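Local coordinates for Dps family protein (Staphylococcus aureus subsp. aureus, PDB 2D5K) that probably stores iron and protects DNA from oxidative damage, as other Dps proteins do, within an assembly of twelve ferritin-like subunits, at residues L12-A17 and Q80-E85; V21-L26 and E47-A52. One frame throughout, in Å; residues are numbered along the deposited sequence.

Both contacts use helix 5-32, and their centres are about 12 Å apart. Contact 1 fastens the loop after the short helix 74-80 to helix 5-32, whereas contact 2 joins helix 5-32 to its antiparallel neighbour, helix 38-65. They touch directly: K25 NZ lies 2.8 Å from K84 O, a probable hydrogen bond, and the same amine forms salt bridges with E98 and D102 of helix 92-120. Nearby, S81 CB packs 3.4 Å from V21 CG2. Both contacts reach the second subunit, contact 1 through E85 and contact 2 chiefly through Y23 and Y49. Dps ferroxidase centres characteristically lie at such dimer interfaces, so contact 2 is probably the nearer to the iron chemistry.

Contact 1 of 2, residues L12-A17 and Q80-E85; sequences LNQQVA and QSIVKE
The carbonyl oxygen of Q80, at the end of helix 74-80, is gripped twice: by the side-chain amide of Q14 and by a water. Q14 NE2 donates to Q80 O over 2.9 Å, with an N-H...O angle of 149°. The nitrogen approaches from above the carbonyl plane, 50° out of it, while the oxygen stays close to the plane of the Q14 amide. Water 1 donates to Q80 O at 2.7 Å and also to Q14 OE1 at 2.9 Å, bridging two acceptors that cannot bond each other. Glutamine suits this place because one flat group supplies both the donor and the acceptor. Q14 reaches it with CG anti to the backbone N and a bend at chi2 (67°). NE2 has a second acceptor, N18 OD1, which also takes the backbone N-H of I82. With bonds at both its ends, the rotation of the amide is well fixed. I82 crosses Q14 at about a right angle, its CG2 3.6 Å from Q14 NE2.

Beside this hydrogen bond the backbones come closest at A17 and S81, their CA atoms 4.9 Å apart. A17 CB meets Q80 CB at 3.8 Å, and a small side chain suits so near an approach. The extended side chain of Q80 runs back along N13, whose own amide is bonded to V71 N and N69 O. S81, the first residue to leave helical geometry, lays its CB 3.7 Å from A17 O. Its hydroxyl donates to V83 O over 2.7 Å, on an in-plane lone pair, consistent with a local brace. One side-chain hydrogen bond, a water bridge and the N18 link, beside a small apolar seam, thus hold the chain leaving helix 74-80 against helix 5-32, mainly through its last helical carbonyl.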
ATOM      1  N   LEU B  12      28.298  24.768  -0.927  1.00 15.37           N
ATOM      2  CA  LEU B  12      27.286  23.913  -0.318  1.00 16.43           C
ATOM      3  C   LEU B  12      26.581  24.647   0.822  1.00 17.58           C
ATOM      4  O   LEU B  12      25.350  24.620   0.919  1.00 16.35           O
ATOM      5  CB  LEU B  12      27.923  22.613   0.200  1.00 16.57           C
ATOM      6  CG  LEU B  12      28.333  21.598  -0.877  1.00 15.94           C
ATOM      7  CD1 LEU B  12      29.296  20.565  -0.292  1.00 17.07           C
ATOM      8  CD2 LEU B  12      27.085  20.915  -1.433  1.00 12.94           C
ATOM      9  N   ASN B  13      27.353  25.309   1.678  1.00 17.06           N
ATOM     10  CA  ASN B  13      26.758  26.044   2.790  1.00 18.53           C
ATOM     11  C   ASN B  13      25.918  27.222   2.311  1.00 19.67           C
ATOM     12  O   ASN B  13      24.923  27.573   2.942  1.00 20.24           O
ATOM     13  CB  ASN B  13      27.830  26.535   3.770  1.00 19.31           C
ATOM     14  CG  ASN B  13      28.089  25.542   4.884  1.00 19.61           C
ATOM     15  OD1 ASN B  13      27.166  24.877   5.360  1.00 21.07           O
ATOM     16  ND2 ASN B  13      29.344  25.441   5.314  1.00 20.91           N
ATOM     17  N   GLN B  14      26.316  27.829   1.197  1.00 19.95           N
ATOM     18  CA  GLN B  14      25.560  28.947   0.647  1.00 19.52           C
ATOM     19  C   GLN B  14      24.138  28.471   0.364  1.00 18.25           C
ATOM     20  O   GLN B  14      23.175  29.189   0.628  1.00 16.55           O
ATOM     21  CB  GLN B  14      26.207  29.455  -0.642  1.00 20.38           C
ATOM     22  CG  GLN B  14      25.384  30.496  -1.399  1.00 24.14           C
ATOM     23  CD  GLN B  14      25.254  31.817  -0.652  1.00 27.04           C
ATOM     24  OE1 GLN B  14      26.249  32.493  -0.384  1.00 27.93           O
ATOM     25  NE2 GLN B  14      24.024  32.188  -0.314  1.00 21.91           N
ATOM     26  N   GLN B  15      24.006  27.254  -0.164  1.00 16.59           N
ATOM     27  CA  GLN B  15      22.686  26.710  -0.457  1.00 16.47           C
ATOM     28  C   GLN B  15      21.969  26.251   0.812  1.00 18.04           C
ATOM     29  O   GLN B  15      20.752  26.374   0.911  1.00 16.41           O
ATOM     30  CB  GLN B  15      22.780  25.550  -1.454  1.00 17.96           C
ATOM     31  CG  GLN B  15      23.291  25.954  -2.836  1.00 15.94           C
ATOM     32  CD  GLN B  15      22.577  27.176  -3.387  1.00 17.06           C
ATOM     33  OE1 GLN B  15      21.352  27.281  -3.315  1.00 17.14           O
ATOM     34  NE2 GLN B  15      23.343  28.107  -3.947  1.00 15.60           N
ATOM     35  N   VAL B  16      22.707  25.719   1.783  1.00 19.91           N
ATOM     36  CA  VAL B  16      22.062  25.295   3.025  1.00 20.01           C
ATOM     37  C   VAL B  16      21.415  26.537   3.631  1.00 19.45           C
ATOM     38  O   VAL B  16      20.282  26.489   4.122  1.00 19.00           O
ATOM     39  CB  VAL B  16      23.072  24.704   4.042  1.00 21.83           C
ATOM     40  CG1 VAL B  16      22.363  24.399   5.361  1.00 22.80           C
ATOM     41  CG2 VAL B  16      23.686  23.430   3.488  1.00 22.13           C
ATOM     42  N   ALA B  17      22.138  27.652   3.569  1.00 18.00           N
ATOM     43  CA  ALA B  17      21.651  28.926   4.089  1.00 19.05           C
ATOM     44  C   ALA B  17      20.438  29.411   3.297  1.00 17.12           C
ATOM     45  O   ALA B  17      19.408  29.747   3.882  1.00 15.93           O
ATOM     46  CB  ALA B  17      22.760  29.968   4.037  1.00 18.61           C
ATOM     47  N   GLN B  80      24.446  34.347   5.426  1.00 30.11           N
ATOM     48  CA  GLN B  80      24.922  33.923   4.112  1.00 29.29           C
ATOM     49  C   GLN B  80      23.878  33.916   2.993  1.00 27.54           C
ATOM     50  O   GLN B  80      24.202  34.174   1.833  1.00 26.61           O
ATOM     51  CB  GLN B  80      25.531  32.523   4.213  1.00 31.11           C
ATOM     52  CG  GLN B  80      26.517  32.338   5.355  1.00 35.79           C
ATOM     53  CD  GLN B  80      27.093  30.936   5.398  1.00 37.07           C
ATOM     54  OE1 GLN B  80      27.733  30.541   6.375  1.00 40.58           O
ATOM     55  NE2 GLN B  80      26.877  30.174   4.331  1.00 38.58           N
ATOM     56  N   SER B  81      22.632  33.619   3.342  1.00 24.32           N
ATOM     57  CA  SER B  81      21.546  33.531   2.367  1.00 22.14           C
ATOM     58  C   SER B  81      21.319  34.718   1.429  1.00 21.04           C
ATOM     59  O   SER B  81      21.324  35.873   1.858  1.00 22.09           O
ATOM     60  CB  SER B  81      20.232  33.238   3.095  1.00 21.49           C
ATOM     61  OG  SER B  81      19.148  33.186   2.182  1.00 18.12           O
ATOM     62  N   ILE B  82      21.108  34.426   0.145  1.00 19.52           N
ATOM     63  CA  ILE B  82      20.808  35.476  -0.825  1.00 19.36           C
ATOM     64  C   ILE B  82      19.286  35.587  -0.875  1.00 18.62           C
ATOM     65  O   ILE B  82      18.724  36.493  -1.498  1.00 18.45           O
ATOM     66  CB  ILE B  82      21.348  35.159  -2.244  1.00 20.04           C
ATOM     67  CG1 ILE B  82      20.707  33.880  -2.786  1.00 20.89           C
ATOM     68  CG2 ILE B  82      22.865  35.059  -2.204  1.00 21.82           C
ATOM     69  CD1 ILE B  82      20.981  33.643  -4.261  1.00 22.70           C
ATOM     70  N   VAL B  83      18.620  34.640  -0.220  1.00 17.84           N
ATOM     71  CA  VAL B  83      17.167  34.644  -0.139  1.00 16.21           C
ATOM     72  C   VAL B  83      16.841  35.459   1.104  1.00 16.81           C
ATOM     73  O   VAL B  83      17.304  35.141   2.202  1.00 16.64           O
ATOM     74  CB  VAL B  83      16.594  33.220   0.033  1.00 17.87           C
ATOM     75  CG1 VAL B  83      15.092  33.289   0.290  1.00 14.37           C
ATOM     76  CG2 VAL B  83      16.880  32.391  -1.212  1.00 15.72           C
ATOM     77  N   LYS B  84      16.063  36.520   0.934  1.00 16.75           N
ATOM     78  CA  LYS B  84      15.706  37.368   2.058  1.00 18.66           C
ATOM     79  C   LYS B  84      14.379  36.938   2.656  1.00 18.17           C
ATOM     80  O   LYS B  84      13.567  36.295   1.992  1.00 18.77           O
ATOM     81  CB  LYS B  84      15.656  38.832   1.607  1.00 21.63           C
ATOM     82  CG  LYS B  84      16.971  39.293   0.979  1.00 23.21           C
ATOM     83  CD  LYS B  84      18.148  39.016   1.916  1.00 29.97           C
ATOM     84  CE  LYS B  84      19.496  39.088   1.199  1.00 32.12           C
ATOM     85  NZ  LYS B  84      19.749  40.422   0.592  1.00 34.85           N
ATOM     86  N   GLU B  85      14.165  37.280   3.921  1.00 16.93           N
ATOM     87  CA  GLU B  85      12.928  36.909   4.592  1.00 18.73           C
ATOM     88  C   GLU B  85      11.735  37.656   4.014  1.00 20.30           C
ATOM     89  O   GLU B  85      11.883  38.721   3.409  1.00 19.89           O
ATOM     90  CB  GLU B  85      13.045  37.174   6.094  1.00 18.68           C
ATOM     91  CG  GLU B  85      14.211  36.436   6.730  1.00 18.59           C
ATOM     92  CD  GLU B  85      13.872  35.884   8.095  1.00 20.67           C
ATOM     93  OE1 GLU B  85      14.025  36.616   9.098  1.00 19.72           O
ATOM     94  OE2 GLU B  85      13.437  34.714   8.157  1.00 20.93           O
TER
HETATM   95  O   HOH W   1      26.422  35.169   0.623  1.00 46.64           O

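Contact 2 of 2, residues V21-L26 and E47-A52; sequences VAYTKL and ELYNEA
Two tyrosines leave their helices by different torsions: Y23 holds CG anti to its backbone N (chi1 179°), whereas Y49 places CG in the crowded position between N and the carbonyl carbon (chi1 62°). Y23 thus lays a ring edge against the neighbouring helix, with CD1 3.3 Å from Y49 O and that oxygen in the ring plane. The carbonyl dipole would favour such an approach by the slightly positive C-H edge. The two rings themselves meet obliquely, Y49 CD1 lying 4.1 Å from Y23 CE1. L26 O lies at the edge of the Y49 ring, near its plane.

L26 packs alongside. Its CB lies 3.7 Å from Y49 CB, and CD1 sits against the backbone N of Y49 and 3.8 Å from L48 CB, the two leucines crossing at about a right angle. A52 CB lies 4.4 Å from Y23 CA, a small methyl that suits helices whose axes approach to 8.7 Å and run antiparallel (161°). Farther out along the ring, Y23 OH is 2.8 Å from water 2, whose bond to N50 OD1 is weak.

With no direct hydrogen bond across it, this four-helix-bundle interface probably rests on dispersion and weak C-H polarity. Y49 stacks with H27 and packs on D57 of the second subunit; in Dps proteins histidine and acidic residues at this dimer interface form the ferroxidase centre, so the contact probably lies beside it.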
ATOM      1  N   VAL B  21      16.493  29.605   4.877  1.00 14.77           N
ATOM      2  CA  VAL B  21      15.720  30.843   4.906  1.00 14.85           C
ATOM      3  C   VAL B  21      14.455  30.667   4.069  1.00 14.69           C
ATOM      4  O   VAL B  21      13.365  31.066   4.487  1.00 13.17           O
ATOM      5  CB  VAL B  21      16.530  32.035   4.357  1.00 15.61           C
ATOM      6  CG1 VAL B  21      15.666  33.286   4.336  1.00 14.84           C
ATOM      7  CG2 VAL B  21      17.762  32.268   5.225  1.00 16.80           C
ATOM      8  N   ALA B  22      14.599  30.059   2.893  1.00 13.97           N
ATOM      9  CA  ALA B  22      13.459  29.833   2.007  1.00 13.56           C
ATOM     10  C   ALA B  22      12.417  28.941   2.673  1.00 14.08           C
ATOM     11  O   ALA B  22      11.215  29.118   2.475  1.00 14.22           O
ATOM     12  CB  ALA B  22      13.923  29.200   0.702  1.00 14.96           C
ATOM     13  N   TYR B  23      12.885  27.981   3.464  1.00 15.21           N
ATOM     14  CA  TYR B  23      11.992  27.061   4.164  1.00 15.61           C
ATOM     15  C   TYR B  23      10.954  27.837   4.972  1.00 14.70           C
ATOM     16  O   TYR B  23       9.756  27.546   4.917  1.00 15.91           O
ATOM     17  CB  TYR B  23      12.808  26.162   5.098  1.00 17.07           C
ATOM     18  CG  TYR B  23      11.978  25.180   5.889  1.00 20.21           C
ATOM     19  CD1 TYR B  23      11.453  24.033   5.289  1.00 19.90           C
ATOM     20  CD2 TYR B  23      11.709  25.401   7.237  1.00 19.88           C
ATOM     21  CE1 TYR B  23      10.680  23.128   6.021  1.00 20.91           C
ATOM     22  CE2 TYR B  23      10.940  24.508   7.974  1.00 22.31           C
ATOM     23  CZ  TYR B  23      10.430  23.376   7.365  1.00 21.29           C
ATOM     24  OH  TYR B  23       9.674  22.495   8.103  1.00 23.06           O
ATOM     25  N   THR B  24      11.416  28.828   5.722  1.00 14.55           N
ATOM     26  CA  THR B  24      10.516  29.636   6.536  1.00 13.84           C
ATOM     27  C   THR B  24       9.740  30.648   5.692  1.00 14.22           C
ATOM     28  O   THR B  24       8.567  30.913   5.963  1.00 13.63           O
ATOM     29  CB  THR B  24      11.293  30.340   7.671  1.00 15.78           C
ATOM     30  OG1 THR B  24      11.679  29.360   8.645  1.00 18.42           O
ATOM     31  CG2 THR B  24      10.435  31.403   8.354  1.00 16.17           C
ATOM     32  N   LYS B  25      10.369  31.204   4.662  1.00 15.13           N
ATOM     33  CA  LYS B  25       9.648  32.157   3.825  1.00 15.41           C
ATOM     34  C   LYS B  25       8.494  31.443   3.134  1.00 15.84           C
ATOM     35  O   LYS B  25       7.423  32.023   2.938  1.00 14.54           O
ATOM     36  CB  LYS B  25      10.565  32.801   2.775  1.00 17.67           C
ATOM     37  CG  LYS B  25       9.801  33.768   1.877  1.00 17.62           C
ATOM     38  CD  LYS B  25      10.656  34.907   1.336  1.00 21.46           C
ATOM     39  CE  LYS B  25      11.604  34.458   0.254  1.00 20.06           C
ATOM     40  NZ  LYS B  25      12.274  35.643  -0.377  1.00 19.46           N
ATOM     41  N   LEU B  26       8.703  30.178   2.775  1.00 14.89           N
ATOM     42  CA  LEU B  26       7.656  29.405   2.119  1.00 14.78           C
ATOM     43  C   LEU B  26       6.523  29.092   3.094  1.00 14.01           C
ATOM     44  O   LEU B  26       5.381  28.942   2.681  1.00 13.98           O
ATOM     45  CB  LEU B  26       8.230  28.118   1.518  1.00 14.88           C
ATOM     46  CG  LEU B  26       9.029  28.334   0.229  1.00 15.29           C
ATOM     47  CD1 LEU B  26       9.889  27.111  -0.067  1.00 15.85           C
ATOM     48  CD2 LEU B  26       8.072  28.610  -0.923  1.00 16.71           C
ATOM     49  N   GLU B  47       4.537  22.012  -0.761  1.00 17.73           N
ATOM     50  CA  GLU B  47       5.332  21.061  -1.529  1.00 19.68           C
ATOM     51  C   GLU B  47       6.739  21.634  -1.664  1.00 19.17           C
ATOM     52  O   GLU B  47       7.733  20.911  -1.577  1.00 17.81           O
ATOM     53  CB  GLU B  47       4.714  20.841  -2.911  1.00 22.46           C
ATOM     54  CG  GLU B  47       3.237  20.447  -2.862  1.00 28.27           C
ATOM     55  CD  GLU B  47       2.656  20.122  -4.230  1.00 32.23           C
ATOM     56  OE1 GLU B  47       2.995  20.823  -5.209  1.00 33.17           O
ATOM     57  OE2 GLU B  47       1.849  19.174  -4.324  1.00 34.31           O
ATOM     58  N   LEU B  48       6.815  22.946  -1.864  1.00 16.32           N
ATOM     59  CA  LEU B  48       8.100  23.613  -1.999  1.00 16.15           C
ATOM     60  C   LEU B  48       8.923  23.611  -0.716  1.00 15.44           C
ATOM     61  O   LEU B  48      10.129  23.366  -0.770  1.00 14.78           O
ATOM     62  CB  LEU B  48       7.904  25.052  -2.495  1.00 15.03           C
ATOM     63  CG  LEU B  48       7.441  25.140  -3.953  1.00 16.72           C
ATOM     64  CD1 LEU B  48       7.072  26.573  -4.302  1.00 17.10           C
ATOM     65  CD2 LEU B  48       8.554  24.629  -4.868  1.00 19.43           C
ATOM     66  N   TYR B  49       8.320  23.887   0.441  1.00 14.56           N
ATOM     67  CA  TYR B  49       9.161  23.864   1.625  1.00 14.61           C
ATOM     68  C   TYR B  49       9.543  22.442   2.019  1.00 15.39           C
ATOM     69  O   TYR B  49      10.589  22.236   2.622  1.00 15.59           O
ATOM     70  CB  TYR B  49       8.575  24.668   2.812  1.00 15.42           C
ATOM     71  CG  TYR B  49       7.244  24.261   3.427  1.00 16.48           C
ATOM     72  CD1 TYR B  49       7.054  23.004   4.011  1.00 17.22           C
ATOM     73  CD2 TYR B  49       6.207  25.190   3.520  1.00 16.06           C
ATOM     74  CE1 TYR B  49       5.853  22.694   4.683  1.00 17.79           C
ATOM     75  CE2 TYR B  49       5.016  24.892   4.181  1.00 17.90           C
ATOM     76  CZ  TYR B  49       4.843  23.650   4.760  1.00 18.40           C
ATOM     77  OH  TYR B  49       3.657  23.383   5.414  1.00 18.91           O
ATOM     78  N   ASN B  50       8.725  21.458   1.655  1.00 17.06           N
ATOM     79  CA  ASN B  50       9.086  20.076   1.965  1.00 18.14           C
ATOM     80  C   ASN B  50      10.309  19.731   1.113  1.00 20.08           C
ATOM     81  O   ASN B  50      11.224  19.033   1.558  1.00 19.18           O
ATOM     82  CB  ASN B  50       7.940  19.114   1.645  1.00 21.04           C
ATOM     83  CG  ASN B  50       6.850  19.130   2.702  1.00 22.28           C
ATOM     84  OD1 ASN B  50       7.103  19.446   3.866  1.00 23.34           O
ATOM     85  ND2 ASN B  50       5.634  18.771   2.305  1.00 24.55           N
ATOM     86  N   GLU B  51      10.331  20.238  -0.115  1.00 18.72           N
ATOM     87  CA  GLU B  51      11.456  19.989  -1.000  1.00 20.29           C
ATOM     88  C   GLU B  51      12.680  20.738  -0.483  1.00 18.51           C
ATOM     89  O   GLU B  51      13.800  20.235  -0.549  1.00 18.85           O
ATOM     90  CB  GLU B  51      11.113  20.433  -2.423  1.00 22.46           C
ATOM     91  CG  GLU B  51      12.277  20.401  -3.386  1.00 27.72           C
ATOM     92  CD  GLU B  51      11.822  20.427  -4.832  1.00 30.18           C
ATOM     93  OE1 GLU B  51      10.813  21.100  -5.127  1.00 29.49           O
ATOM     94  OE2 GLU B  51      12.479  19.779  -5.675  1.00 35.79           O
ATOM     95  N   ALA B  52      12.461  21.939   0.044  1.00 17.81           N
ATOM     96  CA  ALA B  52      13.554  22.740   0.582  1.00 16.86           C
ATOM     97  C   ALA B  52      14.235  22.004   1.728  1.00 18.28           C
ATOM     98  O   ALA B  52      15.465  21.997   1.828  1.00 18.24           O
ATOM     99  CB  ALA B  52      13.030  24.088   1.071  1.00 14.88           C
TER
HETATM  100  O   HOH W   2       8.952  20.219   6.627  1.00 35.54           O